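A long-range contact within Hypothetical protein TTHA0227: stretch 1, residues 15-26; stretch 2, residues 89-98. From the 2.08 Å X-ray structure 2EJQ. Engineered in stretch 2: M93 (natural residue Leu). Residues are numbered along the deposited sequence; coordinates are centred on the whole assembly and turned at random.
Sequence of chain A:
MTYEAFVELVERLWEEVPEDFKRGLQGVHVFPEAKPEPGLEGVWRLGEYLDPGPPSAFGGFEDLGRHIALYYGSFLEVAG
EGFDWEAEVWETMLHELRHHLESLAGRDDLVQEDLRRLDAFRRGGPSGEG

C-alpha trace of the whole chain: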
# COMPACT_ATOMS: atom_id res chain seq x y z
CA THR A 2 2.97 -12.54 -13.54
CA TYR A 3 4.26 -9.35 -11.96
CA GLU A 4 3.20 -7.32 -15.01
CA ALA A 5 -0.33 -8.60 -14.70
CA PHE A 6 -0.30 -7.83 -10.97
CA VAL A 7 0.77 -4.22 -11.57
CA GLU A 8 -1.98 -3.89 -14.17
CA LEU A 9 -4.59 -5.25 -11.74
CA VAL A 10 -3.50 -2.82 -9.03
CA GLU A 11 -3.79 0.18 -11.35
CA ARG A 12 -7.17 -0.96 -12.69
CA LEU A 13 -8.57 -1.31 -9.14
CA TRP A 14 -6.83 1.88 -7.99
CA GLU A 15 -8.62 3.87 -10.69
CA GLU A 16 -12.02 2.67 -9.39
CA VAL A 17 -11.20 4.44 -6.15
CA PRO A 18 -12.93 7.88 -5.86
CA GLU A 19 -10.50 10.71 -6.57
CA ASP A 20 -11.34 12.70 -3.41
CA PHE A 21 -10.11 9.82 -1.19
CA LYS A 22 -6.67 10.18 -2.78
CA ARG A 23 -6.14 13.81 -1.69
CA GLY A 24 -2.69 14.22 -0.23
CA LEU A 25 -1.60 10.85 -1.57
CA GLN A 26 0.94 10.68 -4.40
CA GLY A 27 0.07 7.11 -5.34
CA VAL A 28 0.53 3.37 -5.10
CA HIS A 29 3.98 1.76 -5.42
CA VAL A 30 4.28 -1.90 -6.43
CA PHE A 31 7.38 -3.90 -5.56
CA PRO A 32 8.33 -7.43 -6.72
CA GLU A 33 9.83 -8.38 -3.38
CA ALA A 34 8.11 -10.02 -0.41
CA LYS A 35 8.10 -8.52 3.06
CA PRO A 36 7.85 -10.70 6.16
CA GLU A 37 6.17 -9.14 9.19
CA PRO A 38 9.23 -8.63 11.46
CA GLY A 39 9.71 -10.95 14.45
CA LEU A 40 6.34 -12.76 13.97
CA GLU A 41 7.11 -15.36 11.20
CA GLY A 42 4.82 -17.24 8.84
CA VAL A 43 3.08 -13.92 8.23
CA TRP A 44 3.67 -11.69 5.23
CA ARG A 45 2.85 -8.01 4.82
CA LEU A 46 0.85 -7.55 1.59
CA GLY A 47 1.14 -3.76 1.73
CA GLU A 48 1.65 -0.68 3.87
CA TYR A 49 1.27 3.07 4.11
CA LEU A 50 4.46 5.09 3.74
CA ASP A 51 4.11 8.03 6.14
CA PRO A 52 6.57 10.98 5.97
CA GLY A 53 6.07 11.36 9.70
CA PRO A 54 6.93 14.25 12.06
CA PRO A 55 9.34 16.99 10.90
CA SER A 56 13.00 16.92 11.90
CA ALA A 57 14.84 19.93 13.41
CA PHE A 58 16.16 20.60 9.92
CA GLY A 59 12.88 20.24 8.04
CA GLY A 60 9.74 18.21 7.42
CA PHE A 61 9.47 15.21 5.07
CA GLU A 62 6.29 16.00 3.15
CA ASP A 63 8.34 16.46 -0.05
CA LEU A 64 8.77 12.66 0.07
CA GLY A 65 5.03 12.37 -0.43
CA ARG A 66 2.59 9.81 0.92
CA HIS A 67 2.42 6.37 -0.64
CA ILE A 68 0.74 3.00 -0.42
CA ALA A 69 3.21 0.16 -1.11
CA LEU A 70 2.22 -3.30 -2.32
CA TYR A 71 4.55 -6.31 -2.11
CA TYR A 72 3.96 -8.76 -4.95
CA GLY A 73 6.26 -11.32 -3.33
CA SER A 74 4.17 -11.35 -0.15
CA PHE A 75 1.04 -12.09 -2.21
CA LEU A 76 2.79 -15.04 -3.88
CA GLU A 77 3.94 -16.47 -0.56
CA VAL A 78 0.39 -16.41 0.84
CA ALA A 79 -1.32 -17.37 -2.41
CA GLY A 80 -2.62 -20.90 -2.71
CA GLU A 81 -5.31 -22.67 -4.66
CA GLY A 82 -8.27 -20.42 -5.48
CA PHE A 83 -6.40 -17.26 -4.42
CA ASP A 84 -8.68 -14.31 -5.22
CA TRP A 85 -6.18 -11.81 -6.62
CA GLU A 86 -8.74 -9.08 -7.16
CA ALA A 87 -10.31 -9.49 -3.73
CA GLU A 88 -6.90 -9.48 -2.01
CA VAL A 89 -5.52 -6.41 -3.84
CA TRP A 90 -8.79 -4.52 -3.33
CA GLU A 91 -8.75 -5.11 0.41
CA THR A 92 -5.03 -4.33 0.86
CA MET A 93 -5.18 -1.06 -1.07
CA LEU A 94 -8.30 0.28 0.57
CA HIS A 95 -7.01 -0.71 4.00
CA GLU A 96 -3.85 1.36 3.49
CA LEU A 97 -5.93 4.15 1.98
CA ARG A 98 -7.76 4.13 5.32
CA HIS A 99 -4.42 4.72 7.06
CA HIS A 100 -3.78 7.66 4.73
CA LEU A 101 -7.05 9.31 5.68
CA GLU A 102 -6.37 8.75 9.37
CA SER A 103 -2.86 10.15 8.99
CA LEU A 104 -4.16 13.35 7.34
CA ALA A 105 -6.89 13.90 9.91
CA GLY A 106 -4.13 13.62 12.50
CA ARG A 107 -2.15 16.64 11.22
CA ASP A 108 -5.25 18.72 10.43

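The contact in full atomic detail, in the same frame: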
# COMPACT_ATOMS: atom_id res chain seq x y z
N GLU A 15 -7.84 2.87 -9.97
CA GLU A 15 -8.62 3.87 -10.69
C GLU A 15 -10.10 3.86 -10.32
O GLU A 15 -10.78 4.86 -10.51
CB GLU A 15 -8.48 3.67 -12.21
CG GLU A 15 -7.23 4.30 -12.83
CD GLU A 15 -7.16 5.81 -12.66
OE1 GLU A 15 -8.21 6.48 -12.79
OE2 GLU A 15 -6.04 6.32 -12.42
N GLU A 16 -10.61 2.74 -9.79
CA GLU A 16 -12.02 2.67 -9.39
C GLU A 16 -12.23 3.49 -8.14
O GLU A 16 -13.34 3.93 -7.85
CB GLU A 16 -12.44 1.23 -9.08
CG GLU A 16 -12.97 0.44 -10.25
CD GLU A 16 -13.52 -0.92 -9.84
OE1 GLU A 16 -14.40 -0.97 -8.95
OE2 GLU A 16 -13.08 -1.94 -10.41
N VAL A 17 -11.15 3.69 -7.39
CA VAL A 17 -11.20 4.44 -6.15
C VAL A 17 -11.45 5.94 -6.37
O VAL A 17 -10.69 6.61 -7.07
CB VAL A 17 -9.88 4.26 -5.36
CG1 VAL A 17 -9.94 5.05 -4.06
CG2 VAL A 17 -9.63 2.79 -5.07
N PRO A 18 -12.53 6.47 -5.77
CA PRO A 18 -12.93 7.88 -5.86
C PRO A 18 -11.76 8.83 -5.66
O PRO A 18 -11.05 8.75 -4.66
CB PRO A 18 -13.96 8.00 -4.75
CG PRO A 18 -14.68 6.69 -4.87
CD PRO A 18 -13.55 5.70 -5.03
N GLU A 19 -11.59 9.74 -6.61
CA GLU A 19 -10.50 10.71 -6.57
C GLU A 19 -10.34 11.48 -5.25
O GLU A 19 -9.23 11.64 -4.76
CB GLU A 19 -10.67 11.68 -7.74
CG GLU A 19 -9.39 12.26 -8.30
CD GLU A 19 -8.37 11.18 -8.66
OE1 GLU A 19 -8.77 10.06 -9.04
OE2 GLU A 19 -7.15 11.46 -8.56
N ASP A 20 -11.44 11.93 -4.66
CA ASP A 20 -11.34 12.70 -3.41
C ASP A 20 -10.71 11.95 -2.23
O ASP A 20 -10.23 12.58 -1.28
CB ASP A 20 -12.70 13.27 -3.01
CG ASP A 20 -13.74 12.20 -2.79
OD1 ASP A 20 -14.02 11.44 -3.75
OD2 ASP A 20 -14.27 12.10 -1.66
N PHE A 21 -10.71 10.62 -2.27
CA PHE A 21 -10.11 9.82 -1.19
C PHE A 21 -8.59 9.85 -1.33
O PHE A 21 -7.87 9.58 -0.38
CB PHE A 21 -10.53 8.35 -1.27
CG PHE A 21 -11.93 8.07 -0.81
CD1 PHE A 21 -12.41 8.63 0.37
CD2 PHE A 21 -12.75 7.20 -1.52
CE1 PHE A 21 -13.68 8.33 0.84
CE2 PHE A 21 -14.02 6.89 -1.06
CZ PHE A 21 -14.49 7.45 0.12
N LYS A 22 -8.10 10.17 -2.53
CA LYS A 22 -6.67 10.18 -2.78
C LYS A 22 -5.98 11.52 -2.53
O LYS A 22 -4.79 11.68 -2.85
CB LYS A 22 -6.42 9.74 -4.22
CG LYS A 22 -7.25 8.53 -4.62
CD LYS A 22 -6.90 8.10 -6.02
CE LYS A 22 -7.68 6.87 -6.41
NZ LYS A 22 -7.45 6.59 -7.85
N ARG A 23 -6.72 12.47 -1.95
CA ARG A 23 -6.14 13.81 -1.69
C ARG A 23 -4.97 13.68 -0.72
O ARG A 23 -5.07 13.05 0.34
CB ARG A 23 -7.18 14.79 -1.10
CG ARG A 23 -7.76 14.25 0.24
CD ARG A 23 -8.43 15.40 1.06
NE ARG A 23 -9.81 15.25 1.53
CZ ARG A 23 -10.13 14.31 2.37
NH1 ARG A 23 -9.16 13.55 2.75
NH2 ARG A 23 -11.34 14.13 2.85
N GLY A 24 -3.85 14.26 -1.10
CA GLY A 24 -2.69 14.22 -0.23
C GLY A 24 -1.82 13.00 -0.45
O GLY A 24 -0.73 12.90 0.11
N LEU A 25 -2.33 12.08 -1.26
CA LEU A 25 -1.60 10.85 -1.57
C LEU A 25 -1.04 10.89 -3.00
O LEU A 25 -1.77 11.14 -3.97
CB LEU A 25 -2.54 9.64 -1.43
CG LEU A 25 -2.00 8.25 -1.80
CD1 LEU A 25 -1.02 7.77 -0.74
CD2 LEU A 25 -3.14 7.26 -1.92
N GLN A 26 0.27 10.68 -3.11
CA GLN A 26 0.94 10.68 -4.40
C GLN A 26 0.55 9.46 -5.24
O GLN A 26 0.34 9.56 -6.44
CB GLN A 26 2.46 10.70 -4.19
CG GLN A 26 2.97 12.02 -3.62
CD GLN A 26 2.41 13.22 -4.36
OE1 GLN A 26 2.54 13.33 -5.58
NE2 GLN A 26 1.79 14.14 -3.63
N VAL A 89 -6.10 -7.71 -3.52
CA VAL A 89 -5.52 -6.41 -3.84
C VAL A 89 -6.48 -5.29 -3.39
O VAL A 89 -6.08 -4.30 -2.78
CB VAL A 89 -5.28 -6.27 -5.36
CG1 VAL A 89 -4.91 -4.85 -5.70
CG2 VAL A 89 -4.16 -7.21 -5.80
N TRP A 90 -7.76 -5.48 -3.70
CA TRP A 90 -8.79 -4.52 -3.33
C TRP A 90 -8.70 -4.19 -1.85
O TRP A 90 -8.52 -3.03 -1.46
CB TRP A 90 -10.16 -5.10 -3.65
CG TRP A 90 -11.31 -4.21 -3.30
CD1 TRP A 90 -12.18 -4.36 -2.26
CD2 TRP A 90 -11.77 -3.08 -4.05
NE1 TRP A 90 -13.17 -3.41 -2.32
CE2 TRP A 90 -12.94 -2.61 -3.41
CE3 TRP A 90 -11.31 -2.43 -5.20
CZ2 TRP A 90 -13.66 -1.51 -3.89
CZ3 TRP A 90 -12.03 -1.34 -5.67
CH2 TRP A 90 -13.19 -0.89 -5.02
N GLU A 91 -8.80 -5.22 -1.04
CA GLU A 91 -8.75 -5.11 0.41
C GLU A 91 -7.46 -4.45 0.94
O GLU A 91 -7.51 -3.57 1.79
CB GLU A 91 -8.93 -6.51 1.01
CG GLU A 91 -8.99 -6.59 2.52
CD GLU A 91 -10.09 -5.71 3.10
OE1 GLU A 91 -11.22 -5.73 2.55
OE2 GLU A 91 -9.83 -5.00 4.11
N THR A 92 -6.32 -4.88 0.42
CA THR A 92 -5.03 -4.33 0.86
C THR A 92 -4.89 -2.84 0.53
O THR A 92 -4.49 -2.03 1.36
CB THR A 92 -3.88 -5.11 0.22
OG1 THR A 92 -3.98 -6.49 0.60
CG2 THR A 92 -2.54 -4.56 0.68
N MET A 93 -5.25 -2.46 -0.68
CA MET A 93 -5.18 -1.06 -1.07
C MET A 93 -6.06 -0.15 -0.25
O MET A 93 -5.62 0.86 0.28
CB MET A 93 -5.56 -0.91 -2.52
CG MET A 93 -4.38 -0.71 -3.42
SD MET A 93 -4.87 -0.75 -5.12
CE MET A 93 -6.51 -1.35 -5.00
N LEU A 94 -7.33 -0.52 -0.16
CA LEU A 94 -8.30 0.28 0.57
C LEU A 94 -8.00 0.34 2.06
O LEU A 94 -8.35 1.31 2.72
CB LEU A 94 -9.71 -0.26 0.33
CG LEU A 94 -10.12 -0.16 -1.14
CD1 LEU A 94 -11.56 -0.63 -1.27
CD2 LEU A 94 -9.98 1.27 -1.63
N HIS A 95 -7.36 -0.70 2.59
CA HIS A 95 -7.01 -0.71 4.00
C HIS A 95 -5.90 0.33 4.23
O HIS A 95 -5.94 1.07 5.21
CB HIS A 95 -6.53 -2.10 4.43
CG HIS A 95 -6.25 -2.20 5.90
ND1 HIS A 95 -7.20 -1.92 6.86
CD2 HIS A 95 -5.12 -2.53 6.57
CE1 HIS A 95 -6.67 -2.06 8.06
NE2 HIS A 95 -5.41 -2.43 7.91
N GLU A 96 -4.92 0.38 3.33
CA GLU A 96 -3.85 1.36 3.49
C GLU A 96 -4.38 2.76 3.19
O GLU A 96 -3.92 3.74 3.76
CB GLU A 96 -2.66 1.04 2.58
CG GLU A 96 -1.98 -0.29 2.85
CD GLU A 96 -1.72 -0.53 4.33
OE1 GLU A 96 -1.42 0.44 5.05
OE2 GLU A 96 -1.79 -1.69 4.76
N LEU A 97 -5.36 2.85 2.29
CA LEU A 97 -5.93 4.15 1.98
C LEU A 97 -6.60 4.67 3.25
O LEU A 97 -6.64 5.87 3.52
CB LEU A 97 -6.92 4.03 0.81
CG LEU A 97 -7.67 5.31 0.42
CD1 LEU A 97 -6.67 6.42 0.21
CD2 LEU A 97 -8.51 5.08 -0.85
N ARG A 98 -7.12 3.74 4.06
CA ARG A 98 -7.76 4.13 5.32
C ARG A 98 -6.70 4.75 6.24
O ARG A 98 -6.98 5.72 6.92
CB ARG A 98 -8.39 2.92 6.01
CG ARG A 98 -9.07 3.29 7.31
CD ARG A 98 -9.62 2.09 8.05
NE ARG A 98 -9.04 2.00 9.38
CZ ARG A 98 -9.32 1.04 10.25
NH1 ARG A 98 -10.19 0.09 9.94
NH2 ARG A 98 -8.74 1.04 11.44

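A helix often holds an irregular segment against itself without a single hydrogen bond between the two segments, by presenting one branched side chain that the first stretch wraps around. The contact between residues 15-26 and 89-98 of TTHA0227 is a compact example. No hydrogen bond or salt bridge links the stretches, and the 296 Å² they bury, both sides summed, comes mainly from apolar side chains.

The centre is L97. Its CA-to-CB bond points toward the first stretch, and with chi1 at 177° (t) and chi2 at 51° (p) the two methyls share the neighbours: CD2 faces V17, CD1 faces L25, and both meet F21. CD2 of L97 lies 3.5 Å from CG1 of V17 and 3.9 Å from CB of F21, while CD1 of L97 lies 4.2 Å from CD2 of L25. CD1 of L97 also comes within 3.4 Å of the backbone O of F21, a van der Waals approach to a carbonyl rather than a polar bond. One leucine thus touches three residues spread over nine positions of the first stretch.

V17 makes the complementary use of branching. Its chi1 of -180° (t) sets CG1 against L97 and sends CG2 to L94, where CG2 of V17 and CD2 of L94 are 3.8 Å apart. L94 leaves the helix sideways, but its m,t conformation (-63°, -177°) brings the end of the chain nearer to the first stretch. Because L94 and L97 are three residues apart on a regular helix, they lie on neighbouring parts of its surface, and a single valine can bridge them.

Side-chain direction at the root need not predict where the end goes. The CA-to-CB bond of F21 points toward the helix, yet chi1 of -75° (m) leads the ring away, so that CB makes its closest side-chain approach. W90 does the reverse: it starts sideways, and chi1 of 179° (t) with chi2 of -107° carries the indole nearer to the first stretch. There E16, extended at chi2 (-173°, t), places OE1 4.1 Å from CZ3 of W90, an oblique approach at the margin of the contact.

The first stretch's own bonds help to define this shape. F21 N donates to P18 O (3.1 Å) and K22 N to E19 O (2.9 Å), folding the chain between V17 and L25. A type II turn from K22 to L25, closed by L25 N to K22 O at 3.0 Å, then returns L25 to L97. G24 sits in that turn at phi/psi 89/-8, where a CB would jam against the carbonyl O of R23.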